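Local coordinates for MIX1 (Leishmania major, PDB 3HA4), which is of unknown function but probably acts as a homodimerizing, membrane-anchored mitochondrial scaffold that mediates protein-protein interactions, at residues 95-109 against 129-142. Numbering follows the deposited sequence.
Sequences DEMRKEVLMQLLNVK and ISMAVDDLENMDLN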
# COMPACT_ATOMS: atom_id res chain seq x y z
N ASP A 95 -18.69 -6.96 5.19
CA ASP A 95 -19.27 -5.85 4.48
C ASP A 95 -19.33 -4.66 5.36
O ASP A 95 -19.34 -3.57 4.91
CB ASP A 95 -20.64 -6.19 3.93
CG ASP A 95 -21.01 -5.35 2.75
OD1 ASP A 95 -20.45 -5.55 1.68
OD2 ASP A 95 -21.87 -4.49 2.89
N GLU A 96 -19.31 -4.84 6.64
CA GLU A 96 -19.26 -3.69 7.50
C GLU A 96 -17.89 -3.08 7.57
O GLU A 96 -17.75 -1.91 7.69
CB GLU A 96 -19.75 -4.02 8.89
CG GLU A 96 -20.27 -2.85 9.68
CD GLU A 96 -21.24 -1.96 8.92
OE1 GLU A 96 -22.18 -2.47 8.29
OE2 GLU A 96 -21.05 -0.73 8.95
N MET A 97 -16.87 -3.91 7.48
CA MET A 97 -15.50 -3.46 7.43
C MET A 97 -15.22 -2.69 6.17
O MET A 97 -14.52 -1.75 6.19
CB MET A 97 -14.55 -4.64 7.52
CG MET A 97 -13.12 -4.25 7.64
SD MET A 97 -11.98 -5.54 7.52
CE MET A 97 -10.54 -4.64 7.22
N ARG A 98 -15.79 -3.14 5.09
CA ARG A 98 -15.73 -2.53 3.80
C ARG A 98 -16.23 -1.12 3.85
O ARG A 98 -15.65 -0.22 3.29
CB ARG A 98 -16.63 -3.35 2.92
CG ARG A 98 -16.64 -3.05 1.48
CD ARG A 98 -17.94 -3.46 0.89
NE ARG A 98 -18.51 -2.31 0.23
CZ ARG A 98 -19.71 -1.83 0.43
NH1 ARG A 98 -20.52 -2.42 1.24
NH2 ARG A 98 -20.09 -0.76 -0.22
N LYS A 99 -17.33 -0.94 4.54
CA LYS A 99 -17.98 0.32 4.69
C LYS A 99 -17.20 1.26 5.53
O LYS A 99 -17.27 2.43 5.32
CB LYS A 99 -19.34 0.11 5.30
CG LYS A 99 -20.32 -0.34 4.32
CD LYS A 99 -21.66 -0.50 4.91
CE LYS A 99 -22.57 -1.22 3.97
NZ LYS A 99 -23.95 -1.28 4.43
N GLU A 100 -16.46 0.74 6.49
CA GLU A 100 -15.62 1.57 7.33
C GLU A 100 -14.35 2.00 6.63
O GLU A 100 -13.94 3.15 6.74
CB GLU A 100 -15.29 0.83 8.62
CG GLU A 100 -16.51 0.52 9.45
CD GLU A 100 -16.20 -0.38 10.62
OE1 GLU A 100 -15.14 -1.04 10.61
OE2 GLU A 100 -17.03 -0.43 11.55
N VAL A 101 -13.72 1.08 5.91
CA VAL A 101 -12.54 1.43 5.12
C VAL A 101 -12.92 2.48 4.08
O VAL A 101 -12.20 3.47 3.89
CB VAL A 101 -11.93 0.20 4.43
CG1 VAL A 101 -10.71 0.59 3.62
CG2 VAL A 101 -11.56 -0.85 5.46
N LEU A 102 -14.06 2.27 3.43
CA LEU A 102 -14.61 3.24 2.49
C LEU A 102 -14.77 4.60 3.18
O LEU A 102 -14.21 5.61 2.74
CB LEU A 102 -15.93 2.74 1.90
CG LEU A 102 -16.74 3.77 1.10
CD1 LEU A 102 -15.92 4.35 -0.04
CD2 LEU A 102 -18.06 3.18 0.58
N MET A 103 -15.49 4.62 4.30
CA MET A 103 -15.65 5.85 5.08
C MET A 103 -14.34 6.57 5.42
O MET A 103 -14.24 7.80 5.28
CB MET A 103 -16.43 5.56 6.35
CG MET A 103 -16.95 6.80 7.06
SD MET A 103 -17.87 6.43 8.58
CE MET A 103 -18.86 5.04 8.04
N GLN A 104 -13.32 5.84 5.87
CA GLN A 104 -12.06 6.50 6.20
C GLN A 104 -11.36 7.10 4.98
O GLN A 104 -10.81 8.20 5.05
CB GLN A 104 -11.12 5.60 6.99
CG GLN A 104 -9.70 6.13 7.03
CD GLN A 104 -8.93 5.65 8.25
OE1 GLN A 104 -9.52 5.28 9.25
NE2 GLN A 104 -7.61 5.67 8.16
N LEU A 105 -11.37 6.37 3.86
CA LEU A 105 -10.78 6.86 2.62
C LEU A 105 -11.52 8.11 2.17
O LEU A 105 -10.90 9.07 1.72
CB LEU A 105 -10.79 5.79 1.52
CG LEU A 105 -9.68 4.73 1.65
CD1 LEU A 105 -9.91 3.57 0.71
CD2 LEU A 105 -8.36 5.36 1.40
N LEU A 106 -12.84 8.10 2.31
CA LEU A 106 -13.65 9.25 1.93
C LEU A 106 -13.33 10.47 2.81
O LEU A 106 -13.29 11.60 2.30
CB LEU A 106 -15.15 8.92 1.94
CG LEU A 106 -15.65 8.05 0.79
CD1 LEU A 106 -17.13 7.73 0.95
CD2 LEU A 106 -15.39 8.71 -0.56
N ASN A 107 -13.11 10.24 4.11
CA ASN A 107 -12.72 11.32 5.03
C ASN A 107 -11.41 11.94 4.59
O ASN A 107 -11.24 13.15 4.64
CB ASN A 107 -12.60 10.85 6.49
CG ASN A 107 -13.95 10.58 7.16
OD1 ASN A 107 -14.98 11.12 6.76
ND2 ASN A 107 -13.94 9.74 8.19
N VAL A 108 -10.46 11.11 4.16
CA VAL A 108 -9.16 11.63 3.73
C VAL A 108 -9.29 12.43 2.43
O VAL A 108 -8.71 13.50 2.28
CB VAL A 108 -8.15 10.50 3.51
CG1 VAL A 108 -6.89 11.03 2.84
CG2 VAL A 108 -7.82 9.80 4.84
N LYS A 109 -10.06 11.89 1.49
CA LYS A 109 -10.23 12.48 0.18
C LYS A 109 -10.87 13.87 0.28
O LYS A 109 -10.51 14.77 -0.46
CB LYS A 109 -11.06 11.55 -0.72
CG LYS A 109 -11.63 12.23 -1.95
CD LYS A 109 -12.09 11.25 -3.02
CE LYS A 109 -12.66 12.00 -4.22
NZ LYS A 109 -13.25 11.10 -5.24
N ILE A 129 -6.93 7.02 -4.26
CA ILE A 129 -7.96 6.90 -3.28
C ILE A 129 -9.32 6.87 -3.91
O ILE A 129 -10.18 6.20 -3.45
CB ILE A 129 -7.88 8.08 -2.31
CG1 ILE A 129 -6.62 8.00 -1.49
CG2 ILE A 129 -9.06 8.14 -1.41
CD1 ILE A 129 -6.46 9.10 -0.61
N SER A 130 -9.50 7.59 -4.98
CA SER A 130 -10.74 7.53 -5.69
C SER A 130 -10.94 6.19 -6.35
O SER A 130 -12.01 5.71 -6.44
CB SER A 130 -10.75 8.60 -6.74
OG SER A 130 -10.88 9.83 -6.15
N MET A 131 -9.86 5.61 -6.82
CA MET A 131 -9.86 4.32 -7.41
C MET A 131 -10.17 3.28 -6.38
O MET A 131 -10.92 2.41 -6.63
CB MET A 131 -8.53 4.07 -8.07
CG MET A 131 -8.39 2.71 -8.65
SD MET A 131 -7.09 2.66 -9.81
CE MET A 131 -6.78 4.37 -9.92
N ALA A 132 -9.60 3.39 -5.20
CA ALA A 132 -9.90 2.45 -4.13
C ALA A 132 -11.35 2.62 -3.67
O ALA A 132 -12.03 1.64 -3.35
CB ALA A 132 -8.94 2.64 -2.96
N VAL A 133 -11.80 3.87 -3.64
CA VAL A 133 -13.17 4.18 -3.26
C VAL A 133 -14.16 3.48 -4.20
O VAL A 133 -15.11 2.83 -3.74
CB VAL A 133 -13.42 5.70 -3.24
CG1 VAL A 133 -14.91 6.01 -3.18
CG2 VAL A 133 -12.72 6.31 -2.04
N ASP A 134 -13.92 3.60 -5.50
CA ASP A 134 -14.70 2.89 -6.52
C ASP A 134 -14.71 1.40 -6.24
O ASP A 134 -15.77 0.76 -6.25
CB ASP A 134 -14.12 3.09 -7.93
CG ASP A 134 -14.55 4.38 -8.57
OD1 ASP A 134 -15.32 5.16 -7.95
OD2 ASP A 134 -14.12 4.62 -9.71
N ASP A 135 -13.52 0.85 -6.03
CA ASP A 135 -13.39 -0.57 -5.76
C ASP A 135 -14.31 -0.95 -4.60
O ASP A 135 -15.10 -1.89 -4.70
CB ASP A 135 -11.94 -0.93 -5.45
CG ASP A 135 -11.10 -1.02 -6.70
OD1 ASP A 135 -11.69 -1.19 -7.78
OD2 ASP A 135 -9.85 -0.92 -6.62
N LEU A 136 -14.22 -0.19 -3.51
CA LEU A 136 -15.05 -0.48 -2.35
C LEU A 136 -16.51 -0.35 -2.71
O LEU A 136 -17.29 -1.27 -2.49
CB LEU A 136 -14.66 0.43 -1.18
CG LEU A 136 -13.26 0.13 -0.65
CD1 LEU A 136 -12.70 1.27 0.24
CD2 LEU A 136 -13.28 -1.22 0.08
N GLU A 137 -16.90 0.77 -3.26
CA GLU A 137 -18.26 0.97 -3.69
C GLU A 137 -18.79 -0.17 -4.57
O GLU A 137 -19.91 -0.56 -4.45
CB GLU A 137 -18.39 2.32 -4.38
CG GLU A 137 -18.23 3.53 -3.51
CD GLU A 137 -19.46 3.84 -2.77
OE1 GLU A 137 -20.36 3.05 -2.84
OE2 GLU A 137 -19.53 4.85 -2.09
N ASN A 138 -17.94 -0.70 -5.43
CA ASN A 138 -18.35 -1.76 -6.35
C ASN A 138 -18.42 -3.15 -5.72
O ASN A 138 -18.83 -4.12 -6.35
CB ASN A 138 -17.45 -1.76 -7.59
CG ASN A 138 -17.93 -0.78 -8.65
OD1 ASN A 138 -19.13 -0.68 -8.91
ND2 ASN A 138 -17.01 -0.06 -9.26
N MET A 139 -18.05 -3.22 -4.45
CA MET A 139 -17.86 -4.47 -3.76
C MET A 139 -19.07 -4.77 -2.89
O MET A 139 -19.61 -3.88 -2.24
CB MET A 139 -16.61 -4.35 -2.89
CG MET A 139 -15.88 -5.61 -2.56
SD MET A 139 -14.40 -5.25 -1.59
CE MET A 139 -13.36 -4.42 -2.81
N ASP A 140 -19.50 -6.03 -2.91
CA ASP A 140 -20.44 -6.55 -1.90
C ASP A 140 -19.90 -7.86 -1.33
O ASP A 140 -19.67 -8.83 -2.05
CB ASP A 140 -21.85 -6.73 -2.47
CG ASP A 140 -22.89 -7.04 -1.39
OD1 ASP A 140 -22.50 -7.37 -0.25
OD2 ASP A 140 -24.10 -6.94 -1.67
N LEU A 141 -19.69 -7.86 -0.01
CA LEU A 141 -19.01 -8.95 0.67
C LEU A 141 -19.95 -9.70 1.60
O LEU A 141 -19.52 -10.49 2.44
CB LEU A 141 -17.82 -8.39 1.46
CG LEU A 141 -16.83 -7.57 0.63
CD1 LEU A 141 -15.84 -6.85 1.53
CD2 LEU A 141 -16.10 -8.45 -0.38
N ASN A 142 -21.25 -9.45 1.45
CA ASN A 142 -22.24 -10.26 2.14
C ASN A 142 -22.27 -11.65 1.51
O ASN A 142 -22.04 -11.79 0.31
CB ASN A 142 -23.62 -9.59 2.09
CG ASN A 142 -23.70 -8.35 2.97
OD1 ASN A 142 -23.57 -8.42 4.20
ND2 ASN A 142 -23.95 -7.20 2.34
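Leu105 and Leu136 interlock at the apolar centre, each a knob in a hole of the other helix. Leu105 enters among Ile129, Ala132, Val133 and Leu136, while Leu136 enters among Arg98, Val101, Leu102 and Leu105. Leu105 CD1 and Leu136 CD1 meet at 3.6 Å, and Leu136 CD1 also presses on the helix backbone at Leu102 CA (3.5 Å). With its CG anti to the backbone N (chi1 169°), Leu102 sets CD1 across Val133 CG1 at 3.7 Å; Leu106 CD2 reaches the same valine methyl, and CD2 of Leu102 lies against the Glu137 carboxylate. Toward the C-terminal end of helix 94-109, Ile129 CG2 and CD1 spread over Lys109 CB and Val108 CG1.

Segments 95-109 and 129-137 run nearly antiparallel, with axes 9.6 Å apart at closest approach and N-to-C directions 155° apart, consistent with the TPR-like, helical architecture of this protein. Helix 70-81 also packs on this core, with Pro72 on Leu105 and Thr76 on Leu136.

At one polar edge the extended Lys109 chain delivers NZ to Ser130 OG, 2.8 Å away; that hydroxyl is also bonded to the Glu126 carbonyl. At the other, Arg98 bends at chi3 (125°) and NE donates to Leu136 O (3.2 Å) from the face of the carbonyl opposite Met139 N. Met139 O lies over one guanidinium face, and Asp95 OD2 lies in plane at the edge of the Arg98 guanidinium, salt-bridged to Arg98 NH1 (3.0 Å). Asp95 thereby steadies the arginine while its OD1 takes a nearly straight bond from Leu141 N (3.0 Å), tying the segment after helix 123-137 back to helix 94-109.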